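Local atomic coordinates of ferripyochelin binding protein (Pyrococcus horikoshii, PDB entry 1V3W), a protein that probably catalyses the reversible hydration of carbon dioxide as a trimeric gamma-class carbonic anhydrase that holds zinc and calcium ions. Residues A2-N7 with V24-V29; E33-W38 with I50-Y55; V58-S63 with I80-M85; I74-T79 with V91-I96; S101-G106 with V113-G118. All coordinates share one frame; numbering follows the deposited sequence. Where two conformers were deposited one is given.

Contact 1 of 5, residues A2-N7 with V24-V29; sequences AIYEIN and VVIGDV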
# COMPACT_ATOMS: atom_id res chain seq x y z
N ALA A 2 5.11 7.24 14.99
CA ALA A 2 4.39 8.40 15.45
C ALA A 2 3.43 7.54 16.26
O ALA A 2 2.76 6.68 15.69
CB ALA A 2 3.68 9.09 14.30
N ILE A 3 3.39 7.75 17.56
CA ILE A 3 2.53 6.96 18.43
C ILE A 3 1.45 7.83 19.06
O ILE A 3 1.72 8.94 19.50
CB ILE A 3 3.38 6.27 19.52
CG1 ILE A 3 4.47 5.42 18.86
CG2 ILE A 3 2.50 5.39 20.40
CD1 ILE A 3 4.16 4.37 17.93
N TYR A 4 0.23 7.30 19.09
CA TYR A 4 -0.90 8.05 19.64
C TYR A 4 -1.85 7.26 20.53
O TYR A 4 -1.97 6.04 20.42
CB TYR A 4 -1.78 8.60 18.50
CG TYR A 4 -1.07 9.36 17.41
CD1 TYR A 4 -1.10 10.75 17.37
CD2 TYR A 4 -0.37 8.68 16.41
CE1 TYR A 4 -0.46 11.45 16.35
CE2 TYR A 4 0.27 9.37 15.39
CZ TYR A 4 0.23 10.75 15.37
OH TYR A 4 0.87 11.42 14.36
N GLU A 5 -2.54 7.98 21.41
CA GLU A 5 -3.54 7.39 22.28
C GLU A 5 -4.84 7.90 21.68
O GLU A 5 -4.83 8.90 20.96
CB GLU A 5 -3.45 7.93 23.70
CG GLU A 5 -2.30 7.46 24.55
CD GLU A 5 -2.24 8.21 25.87
OE1 GLU A 5 -1.40 7.88 26.72
OE2 GLU A 5 -3.05 9.15 26.04
N ILE A 6 -5.95 7.23 21.96
CA ILE A 6 -7.22 7.70 21.47
C ILE A 6 -8.19 7.36 22.56
O ILE A 6 -8.43 6.21 22.92
CB ILE A 6 -7.67 7.13 20.12
CG1 ILE A 6 -8.95 7.85 19.69
CG2 ILE A 6 -7.88 5.63 20.20
CD1 ILE A 6 -9.35 7.62 18.25
N ASN A 7 -8.67 8.46 23.12
CA ASN A 7 -9.57 8.48 24.23
C ASN A 7 -8.91 7.65 25.35
O ASN A 7 -7.81 8.06 25.67
CB ASN A 7 -10.95 8.25 23.66
CG ASN A 7 -11.27 9.44 22.76
OD1 ASN A 7 -12.33 9.66 22.22
ND2 ASN A 7 -10.23 10.27 22.65
N VAL A 24 2.77 4.43 12.10
CA VAL A 24 1.71 5.08 12.87
C VAL A 24 1.02 4.03 13.72
O VAL A 24 0.43 3.07 13.20
CB VAL A 24 0.67 5.76 11.95
CG1 VAL A 24 -0.45 6.37 12.78
CG2 VAL A 24 1.34 6.84 11.12
N VAL A 25 1.11 4.20 15.04
CA VAL A 25 0.49 3.28 15.99
C VAL A 25 -0.49 4.09 16.82
O VAL A 25 -0.10 5.04 17.50
CB VAL A 25 1.56 2.63 16.89
CG1 VAL A 25 0.91 1.68 17.88
CG2 VAL A 25 2.58 1.89 16.03
N ILE A 26 -1.76 3.71 16.76
CA ILE A 26 -2.82 4.44 17.45
C ILE A 26 -3.69 3.59 18.38
O ILE A 26 -4.17 2.53 18.00
CB ILE A 26 -3.78 5.10 16.44
CG1 ILE A 26 -3.00 6.00 15.49
CG2 ILE A 26 -4.86 5.89 17.17
CD1 ILE A 26 -3.76 6.32 14.21
N GLY A 27 -3.89 4.09 19.59
CA GLY A 27 -4.77 3.42 20.54
C GLY A 27 -4.46 2.07 21.14
O GLY A 27 -3.37 1.83 21.67
N ASP A 28 -5.45 1.19 21.07
CA ASP A 28 -5.38 -0.14 21.64
C ASP A 28 -4.53 -1.09 20.81
O ASP A 28 -5.06 -1.93 20.07
CB ASP A 28 -6.80 -0.70 21.81
CG ASP A 28 -6.85 -1.91 22.73
OD1 ASP A 28 -7.97 -2.43 22.93
OD2 ASP A 28 -5.80 -2.33 23.25
N VAL A 29 -3.22 -0.95 20.95
CA VAL A 29 -2.27 -1.78 20.23
C VAL A 29 -1.25 -2.32 21.21
O VAL A 29 -0.74 -1.59 22.06
CB VAL A 29 -1.52 -0.96 19.15
CG1 VAL A 29 -0.49 -1.84 18.44
CG2 VAL A 29 -2.52 -0.40 18.14
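At the N-terminal end of the left-handed parallel beta-helix, strand 2-6 pairs with strand 24-26, bringing Ala-2, Ile-3 and Tyr-4 level with Val-24, Val-25 and Ile-26. The strand axes lie 4.7 Å apart and cross at -17°, a parallel pairing. Three backbone bonds fix the register: Val-25 N to Ala-2 O at 3.0 Å, Tyr-4 N to Val-25 O at 2.8 Å, and Gly-27 N to Tyr-4 O at 2.9 Å. In the last, the N-H comes from above the carbonyl plane, where the chain is about to turn its corner at Gly-27 and Asp-28.

Tyr-4 covers two residues of the neighbouring strand. Its CG is anti to the carbonyl carbon (chi1 -50°), and the ring meets Ile-26 CG1 through CD2 at 3.9 Å and Val-24 CG1 through CE2 at 4.0 Å, crossing both side chains obliquely, while Val-25 O lies at the ring edge. On the other face Ile-3 and Val-25 run side by side. Ile-3 was modelled in two conformers, so the very short approach of its CD1 to Val-25 is doubtful. Farther on, Ile-6 CG2 rests 3.8 Å from Gly-27 CA; a beta carbon on Gly-27 would collide with that methyl, and the phi of Gly-27, 67°, also suits a glycine.

The Tyr-4 hydroxyl bonds to Glu-21 and Asn-22 of the second subunit, whose Arg-170 makes a cation-pi contact with the ring. One edge of strand 2-6 pairs antiparallel with a strand of that subunit; beyond strand 24-26 the sheet continues to strand 42-45.

Contact 2 of 5, residues E33-W38 with I50-Y55; sequences EKTSVW and IYVGKY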
# COMPACT_ATOMS: atom_id res chain seq x y z
N GLU A 33 7.67 -8.22 22.97
CA GLU A 33 9.12 -8.27 22.82
C GLU A 33 9.64 -8.66 21.44
O GLU A 33 9.13 -9.58 20.81
CB GLU A 33 9.66 -9.22 23.90
CG GLU A 33 11.12 -9.58 23.83
CD GLU A 33 11.55 -10.40 25.03
OE1 GLU A 33 10.67 -11.02 25.67
OE2 GLU A 33 12.76 -10.42 25.34
N LYS A 34 10.66 -7.93 21.00
CA LYS A 34 11.33 -8.16 19.73
C LYS A 34 10.46 -8.04 18.48
O LYS A 34 10.76 -8.64 17.44
CB LYS A 34 12.05 -9.52 19.76
CG LYS A 34 13.19 -9.55 20.77
CD LYS A 34 13.82 -10.92 20.88
CE LYS A 34 15.01 -10.91 21.84
NZ LYS A 34 14.61 -10.49 23.21
N THR A 35 9.37 -7.28 18.59
CA THR A 35 8.52 -7.06 17.44
C THR A 35 9.09 -5.85 16.73
O THR A 35 9.93 -5.14 17.27
CB THR A 35 7.06 -6.74 17.84
OG1 THR A 35 7.03 -5.64 18.76
CG2 THR A 35 6.40 -7.95 18.46
N SER A 36 8.64 -5.62 15.50
CA SER A 36 9.11 -4.47 14.75
C SER A 36 8.03 -3.97 13.81
O SER A 36 7.30 -4.76 13.20
CB SER A 36 10.39 -4.82 13.97
OG SER A 36 10.23 -5.97 13.15
N VAL A 37 7.90 -2.65 13.74
CA VAL A 37 6.92 -2.00 12.89
C VAL A 37 7.74 -1.06 12.01
O VAL A 37 8.43 -0.17 12.49
CB VAL A 37 5.89 -1.21 13.73
CG1 VAL A 37 4.90 -0.51 12.82
CG2 VAL A 37 5.15 -2.17 14.66
N TRP A 38 7.64 -1.28 10.70
CA TRP A 38 8.44 -0.55 9.74
C TRP A 38 7.83 0.71 9.12
O TRP A 38 6.65 0.99 9.31
CB TRP A 38 8.92 -1.56 8.69
CG TRP A 38 9.70 -2.65 9.38
CD1 TRP A 38 9.21 -3.79 9.96
CD2 TRP A 38 11.10 -2.60 9.73
NE1 TRP A 38 10.21 -4.45 10.64
CE2 TRP A 38 11.37 -3.75 10.51
CE3 TRP A 38 12.13 -1.71 9.44
CZ2 TRP A 38 12.65 -4.00 11.03
CZ3 TRP A 38 13.40 -1.96 9.95
CH2 TRP A 38 13.65 -3.10 10.73
N ILE A 50 -5.44 -4.51 18.62
CA ILE A 50 -4.54 -5.11 17.65
C ILE A 50 -3.40 -5.62 18.52
O ILE A 50 -2.71 -4.83 19.16
CB ILE A 50 -3.98 -4.10 16.64
CG1 ILE A 50 -5.12 -3.58 15.75
CG2 ILE A 50 -2.90 -4.76 15.78
CD1 ILE A 50 -4.73 -2.38 14.91
N TYR A 51 -3.22 -6.93 18.55
CA TYR A 51 -2.18 -7.55 19.35
C TYR A 51 -1.14 -8.19 18.45
O TYR A 51 -1.48 -8.95 17.54
CB TYR A 51 -2.79 -8.63 20.26
CG TYR A 51 -1.78 -9.34 21.12
CD1 TYR A 51 -1.49 -8.89 22.41
CD2 TYR A 51 -1.08 -10.45 20.65
CE1 TYR A 51 -0.54 -9.52 23.20
CE2 TYR A 51 -0.12 -11.08 21.42
CZ TYR A 51 0.14 -10.62 22.70
OH TYR A 51 1.10 -11.26 23.45
N VAL A 52 0.13 -7.88 18.69
CA VAL A 52 1.23 -8.45 17.91
C VAL A 52 2.17 -9.21 18.84
O VAL A 52 2.84 -8.61 19.68
CB VAL A 52 2.01 -7.34 17.17
CG1 VAL A 52 3.08 -7.97 16.29
CG2 VAL A 52 1.05 -6.52 16.32
N GLY A 53 2.20 -10.53 18.67
CA GLY A 53 3.02 -11.39 19.51
C GLY A 53 4.52 -11.29 19.32
O GLY A 53 5.00 -10.66 18.38
N LYS A 54 5.26 -11.93 20.22
CA LYS A 54 6.72 -11.90 20.19
C LYS A 54 7.36 -12.29 18.87
O LYS A 54 6.89 -13.18 18.16
CB LYS A 54 7.29 -12.80 21.30
CG LYS A 54 6.96 -12.35 22.72
CD LYS A 54 7.90 -12.97 23.75
CE LYS A 54 7.77 -14.49 23.82
NZ LYS A 54 6.43 -14.92 24.32
N TYR A 55 8.45 -11.59 18.55
CA TYR A 55 9.26 -11.85 17.36
C TYR A 55 8.56 -11.60 16.03
O TYR A 55 9.04 -12.07 14.99
CB TYR A 55 9.76 -13.30 17.36
CG TYR A 55 10.22 -13.83 18.69
CD1 TYR A 55 11.41 -13.39 19.28
CD2 TYR A 55 9.49 -14.81 19.36
CE1 TYR A 55 11.85 -13.92 20.49
CE2 TYR A 55 9.92 -15.34 20.57
CZ TYR A 55 11.10 -14.89 21.13
OH TYR A 55 11.54 -15.43 22.31
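Lys-54 lies across Glu-33, and its side chain can be traced atom by atom. CB sits 3.7 Å from Glu-33 O, and CG, anti to the carbonyl carbon (chi1 -64°), stays near the same oxygen. CD then reaches the glutamate side chain, 3.9 Å from Glu-33 OE1 and 4.1 Å from Glu-33 CB. A bend at chi3 turns CE and one at chi4 turns NZ, which ends 5.9 Å from Glu-33 OE1 and forms a salt bridge with Glu-76 instead. An alanine here would probably leave Glu-76 without its charged mate and open a gap beside the Glu-33 carboxylate.

The pair belongs to a corner of the left-handed beta-helix, where successive coils stack between one sheet and the next. Tyr-55 N donates to Glu-33 O at 3.1 Å, nearly straight at 167°, and this is the one hydrogen bond joining the two segments. The side chains of Lys-34 and Tyr-55 run side by side: Lys-34 CD meets the ring edge at Tyr-55 CE1, 3.6 Å away, before its bent end turns NZ back to a salt bridge with Glu-33 OE2. The Tyr-55 ring also stacks with Tyr-77 of the following coil. Deeper in, the Thr-35 methyl CG2 lies 3.1 Å from Gly-53 O and 4.0 Å from Val-52 CG1, while OG1 is bonded to Glu-32 O.

Contact 3 of 5, residues V58-S63 with I80-M85; sequences VQDNVS and IGHNAM. With ZN (zinc ion), chain B; CA (calcium ion), chain C.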
# COMPACT_ATOMS: atom_id res chain seq x y z
N VAL A 58 5.85 -6.18 11.24
CA VAL A 58 4.80 -5.57 10.44
C VAL A 58 5.56 -4.66 9.49
O VAL A 58 6.00 -3.58 9.87
CB VAL A 58 3.84 -4.75 11.32
CG1 VAL A 58 2.71 -4.19 10.49
CG2 VAL A 58 3.29 -5.63 12.45
N GLN A 59 5.71 -5.11 8.24
CA GLN A 59 6.51 -4.39 7.26
C GLN A 59 5.99 -3.08 6.67
O GLN A 59 4.88 -2.63 6.98
CB GLN A 59 6.92 -5.38 6.17
CG GLN A 59 7.87 -6.44 6.75
CD GLN A 59 8.16 -7.59 5.81
OE1 GLN A 59 7.98 -7.48 4.60
NE2 GLN A 59 8.64 -8.70 6.37
N ASP A 60 6.82 -2.47 5.84
CA ASP A 60 6.52 -1.17 5.23
C ASP A 60 5.19 -1.10 4.50
O ASP A 60 4.83 -2.01 3.76
CB ASP A 60 7.63 -0.77 4.26
CG ASP A 60 8.99 -1.28 4.68
OD1 ASP A 60 9.81 -0.48 5.19
OD2 ASP A 60 9.24 -2.49 4.51
N ASN A 61 4.49 0.01 4.71
CA ASN A 61 3.21 0.28 4.06
C ASN A 61 2.09 -0.73 4.32
O ASN A 61 1.13 -0.81 3.56
CB ASN A 61 3.42 0.49 2.56
CG ASN A 61 3.95 1.87 2.25
OD1 ASN A 61 3.39 2.86 2.71
ND2 ASN A 61 5.03 1.96 1.48
N VAL A 62 2.23 -1.48 5.41
CA VAL A 62 1.21 -2.43 5.82
C VAL A 62 0.15 -1.68 6.61
O VAL A 62 0.44 -0.67 7.24
CB VAL A 62 1.80 -3.51 6.76
CG1 VAL A 62 0.68 -4.26 7.48
CG2 VAL A 62 2.64 -4.48 5.96
N SER A 63 -1.10 -2.14 6.55
CA SER A 63 -2.16 -1.54 7.35
C SER A 63 -2.80 -2.66 8.16
O SER A 63 -3.02 -3.76 7.65
CB SER A 63 -3.24 -0.90 6.48
OG SER A 63 -2.74 0.21 5.77
N ILE A 80 4.52 -10.02 8.49
CA ILE A 80 3.45 -9.38 7.73
C ILE A 80 4.15 -8.60 6.63
O ILE A 80 4.71 -7.52 6.86
CB ILE A 80 2.59 -8.46 8.61
CG1 ILE A 80 2.07 -9.25 9.82
CG2 ILE A 80 1.42 -7.92 7.80
CD1 ILE A 80 1.16 -8.46 10.72
N GLY A 81 4.13 -9.18 5.43
CA GLY A 81 4.80 -8.62 4.28
C GLY A 81 4.45 -7.22 3.84
O GLY A 81 3.35 -6.73 4.05
N HIS A 82 5.43 -6.58 3.20
CA HIS A 82 5.27 -5.23 2.71
C HIS A 82 3.94 -5.05 2.00
O HIS A 82 3.54 -5.90 1.20
CB HIS A 82 6.36 -4.90 1.67
CG HIS A 82 7.74 -5.29 2.08
ND1 HIS A 82 8.55 -4.48 2.85
CD2 HIS A 82 8.48 -6.39 1.78
CE1 HIS A 82 9.73 -5.07 3.01
NE2 HIS A 82 9.71 -6.23 2.38
N ASN A 83 3.26 -3.96 2.30
CA ASN A 83 1.98 -3.61 1.70
C ASN A 83 0.80 -4.54 1.86
O ASN A 83 -0.22 -4.39 1.18
CB ASN A 83 2.21 -3.29 0.23
CG ASN A 83 2.98 -2.02 0.07
OD1 ASN A 83 4.15 -1.94 0.42
ND2 ASN A 83 2.30 -0.98 -0.41
N ALA A 84 0.93 -5.48 2.79
CA ALA A 84 -0.16 -6.39 3.08
C ALA A 84 -1.16 -5.66 3.96
O ALA A 84 -0.89 -4.57 4.46
CB ALA A 84 0.38 -7.63 3.79
N MET A 85 -2.32 -6.27 4.15
CA MET A 85 -3.36 -5.65 4.95
C MET A 85 -4.09 -6.74 5.74
O MET A 85 -4.61 -7.69 5.17
CB MET A 85 -4.33 -4.91 4.03
CG MET A 85 -5.17 -3.82 4.67
SD MET A 85 -6.47 -4.44 5.74
CE MET A 85 -6.22 -3.40 7.20
ZN ZN B . 11.49 -7.45 2.53
CA CA C . 2.22 4.68 3.39
O HOH W 1 11.26 -8.27 4.14
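A zinc site, probably the active site as in gamma-class carbonic anhydrases, and a calcium site flank this corner of the left-handed beta-helix, where Gln-59, Asp-60 and Asn-61 stack on His-82 and Asn-83. Each segment makes a type II beta turn, Gln-59 to Val-62 and Gly-81 to Ala-84, and the turns lie in register: Gln-59 N donates to Ile-80 O and Asn-83 N to Asp-60 O.

His-82 is held on two sides. Its NE2 binds the zinc ion at 2.2 Å, and His-65 and His-87 of the third subunit, with a water, complete the site between subunits. Asp-60 OD2 takes a weak bond from His-82 ND1 at 2.7 Å, bent to 129°; carboxylate and ring are nearly coplanar, 15° apart, so the acid meets the ring at its edge. The same OD2 forms a salt bridge with Arg-44 of the third subunit. Gln-59 OE1 sits 3.0 Å above the ring plane, over its centre, and accepts a weak bond from His-82 N. Together the carboxylate and the amide should limit rotation of the imidazole.

Asn-61 reaches the other way. Its OD1 binds the calcium ion at 2.3 Å, joined there by Ser-40 and by Asn-61 and Ser-40 of the other two subunits. Asn-83 lies alongside, and Ser-63 of the third subunit bonds to both asparagines. Inside the corner, Val-62 CG1 meets Ile-80 CG2 at 3.7 Å, the side chains roughly perpendicular, while Val-62 CG2 lies 3.0 Å from Gly-81 O. Asn-61 CB touches Asn-83 OD1 at 3.3 Å, with the two amide planes turned 55° apart.

Contact 4 of 5, residues I74-T79 with V91-I96; sequences IGEYVT and VGNYVI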
# COMPACT_ATOMS: atom_id res chain seq x y z
N ILE A 74 -2.28 -11.29 16.32
CA ILE A 74 -1.16 -11.87 15.60
C ILE A 74 -0.29 -12.65 16.56
O ILE A 74 0.03 -12.17 17.65
CB ILE A 74 -0.31 -10.76 14.94
CG1 ILE A 74 -1.19 -9.89 14.04
CG2 ILE A 74 0.83 -11.38 14.15
CD1 ILE A 74 -1.84 -10.65 12.90
N GLY A 75 0.09 -13.86 16.16
CA GLY A 75 0.92 -14.70 17.00
C GLY A 75 2.40 -14.34 16.98
O GLY A 75 2.77 -13.21 16.67
N GLU A 76 3.24 -15.33 17.29
CA GLU A 76 4.68 -15.14 17.34
C GLU A 76 5.38 -15.55 16.05
O GLU A 76 4.90 -16.41 15.32
CB GLU A 76 5.28 -15.94 18.49
CG GLU A 76 4.62 -15.68 19.83
CD GLU A 76 5.50 -16.10 21.00
OE1 GLU A 76 6.51 -16.79 20.76
OE2 GLU A 76 5.16 -15.74 22.14
N TYR A 77 6.53 -14.93 15.79
CA TYR A 77 7.31 -15.21 14.58
C TYR A 77 6.47 -15.04 13.33
O TYR A 77 6.58 -15.82 12.38
CB TYR A 77 7.86 -16.64 14.64
CG TYR A 77 8.89 -16.86 15.72
CD1 TYR A 77 10.21 -16.43 15.56
CD2 TYR A 77 8.56 -17.53 16.90
CE1 TYR A 77 11.17 -16.66 16.55
CE2 TYR A 77 9.50 -17.77 17.89
CZ TYR A 77 10.81 -17.34 17.71
OH TYR A 77 11.75 -17.58 18.67
N VAL A 78 5.62 -14.02 13.33
CA VAL A 78 4.78 -13.74 12.18
C VAL A 78 5.40 -12.64 11.35
O VAL A 78 5.86 -11.62 11.88
CB VAL A 78 3.36 -13.30 12.59
CG1 VAL A 78 2.57 -12.85 11.36
CG2 VAL A 78 2.64 -14.45 13.28
N THR A 79 5.43 -12.85 10.04
CA THR A 79 5.97 -11.87 9.11
C THR A 79 4.81 -11.30 8.31
O THR A 79 4.16 -12.02 7.55
CB THR A 79 6.97 -12.52 8.12
OG1 THR A 79 8.14 -12.92 8.83
CG2 THR A 79 7.35 -11.54 7.02
N VAL A 91 -4.28 -14.54 13.47
CA VAL A 91 -3.14 -15.14 12.80
C VAL A 91 -2.32 -15.90 13.83
O VAL A 91 -1.97 -15.36 14.88
CB VAL A 91 -2.26 -14.06 12.12
CG1 VAL A 91 -1.08 -14.70 11.43
CG2 VAL A 91 -3.10 -13.27 11.11
N GLY A 92 -2.03 -17.16 13.52
CA GLY A 92 -1.27 -18.00 14.43
C GLY A 92 0.21 -17.71 14.49
O GLY A 92 0.65 -16.59 14.20
N ASN A 93 0.99 -18.72 14.86
CA ASN A 93 2.43 -18.58 14.98
C ASN A 93 3.17 -19.09 13.74
O ASN A 93 2.70 -20.00 13.06
CB ASN A 93 2.92 -19.35 16.21
CG ASN A 93 2.21 -18.93 17.48
OD1 ASN A 93 2.05 -17.75 17.75
ND2 ASN A 93 1.79 -19.91 18.28
N TYR A 94 4.31 -18.48 13.45
CA TYR A 94 5.13 -18.86 12.29
C TYR A 94 4.33 -18.76 11.01
O TYR A 94 4.21 -19.73 10.25
CB TYR A 94 5.66 -20.28 12.47
CG TYR A 94 6.36 -20.50 13.79
CD1 TYR A 94 7.68 -20.10 13.98
CD2 TYR A 94 5.68 -21.05 14.87
CE1 TYR A 94 8.31 -20.24 15.21
CE2 TYR A 94 6.30 -21.20 16.11
CZ TYR A 94 7.61 -20.78 16.27
OH TYR A 94 8.22 -20.88 17.50
N VAL A 95 3.77 -17.58 10.77
CA VAL A 95 2.97 -17.33 9.58
C VAL A 95 3.60 -16.24 8.74
O VAL A 95 3.99 -15.19 9.25
CB VAL A 95 1.54 -16.88 9.95
CG1 VAL A 95 0.75 -16.57 8.68
CG2 VAL A 95 0.85 -17.97 10.76
N ILE A 96 3.71 -16.50 7.44
CA ILE A 96 4.24 -15.51 6.52
C ILE A 96 3.07 -14.97 5.72
O ILE A 96 2.46 -15.70 4.92
CB ILE A 96 5.28 -16.11 5.55
CG1 ILE A 96 6.53 -16.53 6.33
CG2 ILE A 96 5.65 -15.09 4.47
CD1 ILE A 96 7.62 -17.14 5.48
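Residues 74-79 and 91-96 run parallel around one corner of the beta-helix, with Tyr-94 N bonded to Glu-76 O at 2.9 Å and Thr-79 N to Val-95 O at 2.9 Å. Between strand and corner, Gly-75 N makes only weak bonds, to Val-91 O and Gly-92 O. A beta carbon on Gly-75 would collide with Gly-92 O and Asn-93 OD1.

Tyr-77 and Tyr-94 point the same way with ring planes 11° apart, but the centroids are 4.9 Å apart and the rings barely overlap. Tyr-94 CE1 approaches Tyr-77 CD2 at 3.2 Å, and Tyr-94 OH lies 3.4 Å from Tyr-77 CE2. Since Tyr-77 stacks on Tyr-55 and Tyr-94 on His-112, the rings follow one another in a slid row up this corner; an alanine in place of Tyr-94 would probably interrupt it, leaving Tyr-77 and His-112 each short of a ring partner. Inside, Val-78 CG2 packs 3.1 Å from Gly-92 O.

Asn-93 has CG anti to the carbonyl carbon (chi1 -55°); its OD1 accepts Glu-76 N at 2.7 Å, nearly straight at 173°. Asp-111 OD1 receives Asn-93 N likewise, so side-chain acceptance recurs one coil on, beside ordinary backbone bonds.

Contact 5 of 5, residues S101-G106 with V113-G118; sequences SVILDG and VIIGAG. With EDO (1,2-ethanediol), chain J.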
# COMPACT_ATOMS: atom_id res chain seq x y z
N SER A 101 -0.76 -8.97 0.28
CA SER A 101 -1.88 -9.89 0.42
C SER A 101 -2.92 -9.22 1.32
O SER A 101 -2.69 -8.13 1.84
CB SER A 101 -1.43 -11.22 1.04
OG SER A 101 -0.96 -11.06 2.37
N VAL A 102 -4.07 -9.87 1.48
CA VAL A 102 -5.14 -9.34 2.31
C VAL A 102 -5.76 -10.46 3.15
O VAL A 102 -6.04 -11.53 2.63
CB VAL A 102 -6.27 -8.72 1.44
CG1 VAL A 102 -7.35 -8.13 2.33
CG2 VAL A 102 -5.69 -7.67 0.51
N ILE A 103 -5.94 -10.19 4.44
CA ILE A 103 -6.54 -11.16 5.34
C ILE A 103 -7.77 -10.46 5.89
O ILE A 103 -7.66 -9.44 6.56
CB ILE A 103 -5.60 -11.52 6.51
CG1 ILE A 103 -4.22 -11.90 5.96
CG2 ILE A 103 -6.20 -12.67 7.32
CD1 ILE A 103 -4.22 -13.06 4.99
N LEU A 104 -8.95 -11.00 5.60
CA LEU A 104 -10.19 -10.36 6.03
C LEU A 104 -10.77 -10.81 7.37
O LEU A 104 -10.33 -11.78 7.98
CB LEU A 104 -11.22 -10.47 4.90
CG LEU A 104 -10.73 -9.77 3.63
CD1 LEU A 104 -11.69 -10.02 2.47
CD2 LEU A 104 -10.59 -8.28 3.90
N ASP A 105 -11.79 -10.07 7.80
CA ASP A 105 -12.46 -10.27 9.08
C ASP A 105 -12.97 -11.67 9.39
O ASP A 105 -13.64 -12.30 8.58
CB ASP A 105 -13.60 -9.27 9.20
CG ASP A 105 -13.15 -7.85 8.93
OD1 ASP A 105 -12.79 -7.14 9.89
OD2 ASP A 105 -13.15 -7.44 7.75
N GLY A 106 -12.65 -12.13 10.60
CA GLY A 106 -13.09 -13.44 11.03
C GLY A 106 -12.22 -14.59 10.56
O GLY A 106 -12.41 -15.73 10.98
N VAL A 113 2.03 -21.32 8.28
CA VAL A 113 1.28 -21.09 7.06
C VAL A 113 1.95 -20.00 6.24
O VAL A 113 2.54 -19.06 6.78
CB VAL A 113 -0.17 -20.64 7.37
CG1 VAL A 113 -0.85 -20.10 6.11
CG2 VAL A 113 -0.96 -21.81 7.94
N ILE A 114 1.88 -20.13 4.92
CA ILE A 114 2.43 -19.12 4.04
C ILE A 114 1.29 -18.67 3.14
O ILE A 114 0.65 -19.49 2.49
CB ILE A 114 3.58 -19.65 3.15
CG1 ILE A 114 4.79 -19.97 4.03
CG2 ILE A 114 3.96 -18.61 2.10
CD1 ILE A 114 5.97 -20.53 3.26
N ILE A 115 1.01 -17.37 3.16
CA ILE A 115 -0.02 -16.80 2.32
C ILE A 115 0.75 -16.18 1.16
O ILE A 115 1.64 -15.35 1.38
CB ILE A 115 -0.81 -15.69 3.05
CG1 ILE A 115 -1.43 -16.25 4.34
CG2 ILE A 115 -1.88 -15.12 2.13
CD1 ILE A 115 -2.43 -17.38 4.13
N GLY A 116 0.44 -16.59 -0.06
CA GLY A 116 1.14 -16.06 -1.21
C GLY A 116 0.94 -14.58 -1.45
O GLY A 116 -0.04 -13.98 -1.00
N ALA A 117 1.89 -13.97 -2.16
CA ALA A 117 1.82 -12.56 -2.49
C ALA A 117 0.54 -12.28 -3.28
O ALA A 117 0.20 -13.01 -4.20
CB ALA A 117 3.03 -12.15 -3.32
N GLY A 118 -0.16 -11.22 -2.89
CA GLY A 118 -1.39 -10.85 -3.57
C GLY A 118 -2.62 -11.70 -3.29
O GLY A 118 -3.69 -11.42 -3.83
C1 EDO J . -4.43 -8.43 -3.20
O1 EDO J . -4.38 -8.78 -4.57
C2 EDO J . -3.54 -7.27 -2.67
O2 EDO J . -2.43 -7.07 -3.59
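Ser-101 opens the contact against Ile-115, Gly-116 and Gly-118, its CA 4.1 Å from Gly-118 CA. No hydrogen bond joins the two segments, which lie on different faces of the beta-helix rather than as neighbouring strands. Ser-101 CB approaches Gly-116 O at 3.7 Å and Ile-115 CG2 at 4.1 Å. Its hydroxyl oxygen, set between the backbone N and the carbonyl carbon (chi1 65°), is bonded to Gly-98 O instead.

Val-102 turns away from the second segment, and its CG2 lies 3.9 Å from C2 of a bound 1,2-ethanediol, probably a crystallisation additive. That molecule bonds through O1 to Gly-118 O at 2.8 Å. Ile-103 makes its contact through the end of its side chain: CD1 meets Ile-115 CG2 at 4.2 Å, an apolar contact across the interior of the coil. Farther along, Asp-105 OD1 is hydrogen-bonded to His-87 ND1 and Ser-67 OG, making it a second-shell partner of a zinc ligand.

Strand 102-103 runs between strands 85-87 and 120-121, while strand 113-115 lies between 95-97 and 131-135. Ile-97 and Val-121 touch both Ile-103 and Ile-115, joining the two sheets through the core of the beta-helix.

How the contacts relate
From the N terminus, contact 1 closes the loop 7-24, and Asp-28 O then meets Ile-50 N of contact 2, which closes 38-50. Contact 2 passes on to contact 3 through backbone bonds of Ser-36 and Trp-38 with Val-58, and meets contact 4 through the Lys-54 to Glu-76 salt bridge and the rings of Tyr-55 and Tyr-77. Contact 3 closes 63-80 and contact 4 closes 79-91; these two cross, while the others follow in series and none nests. Contact 5 closes 106-113 and joins contact 3 through Met-85 and contact 4 through Ile-96. Contacts 1 and 5, centred 24 Å apart, flank the chain's centre, so the series runs along the beta-helix and ties its three sheets together.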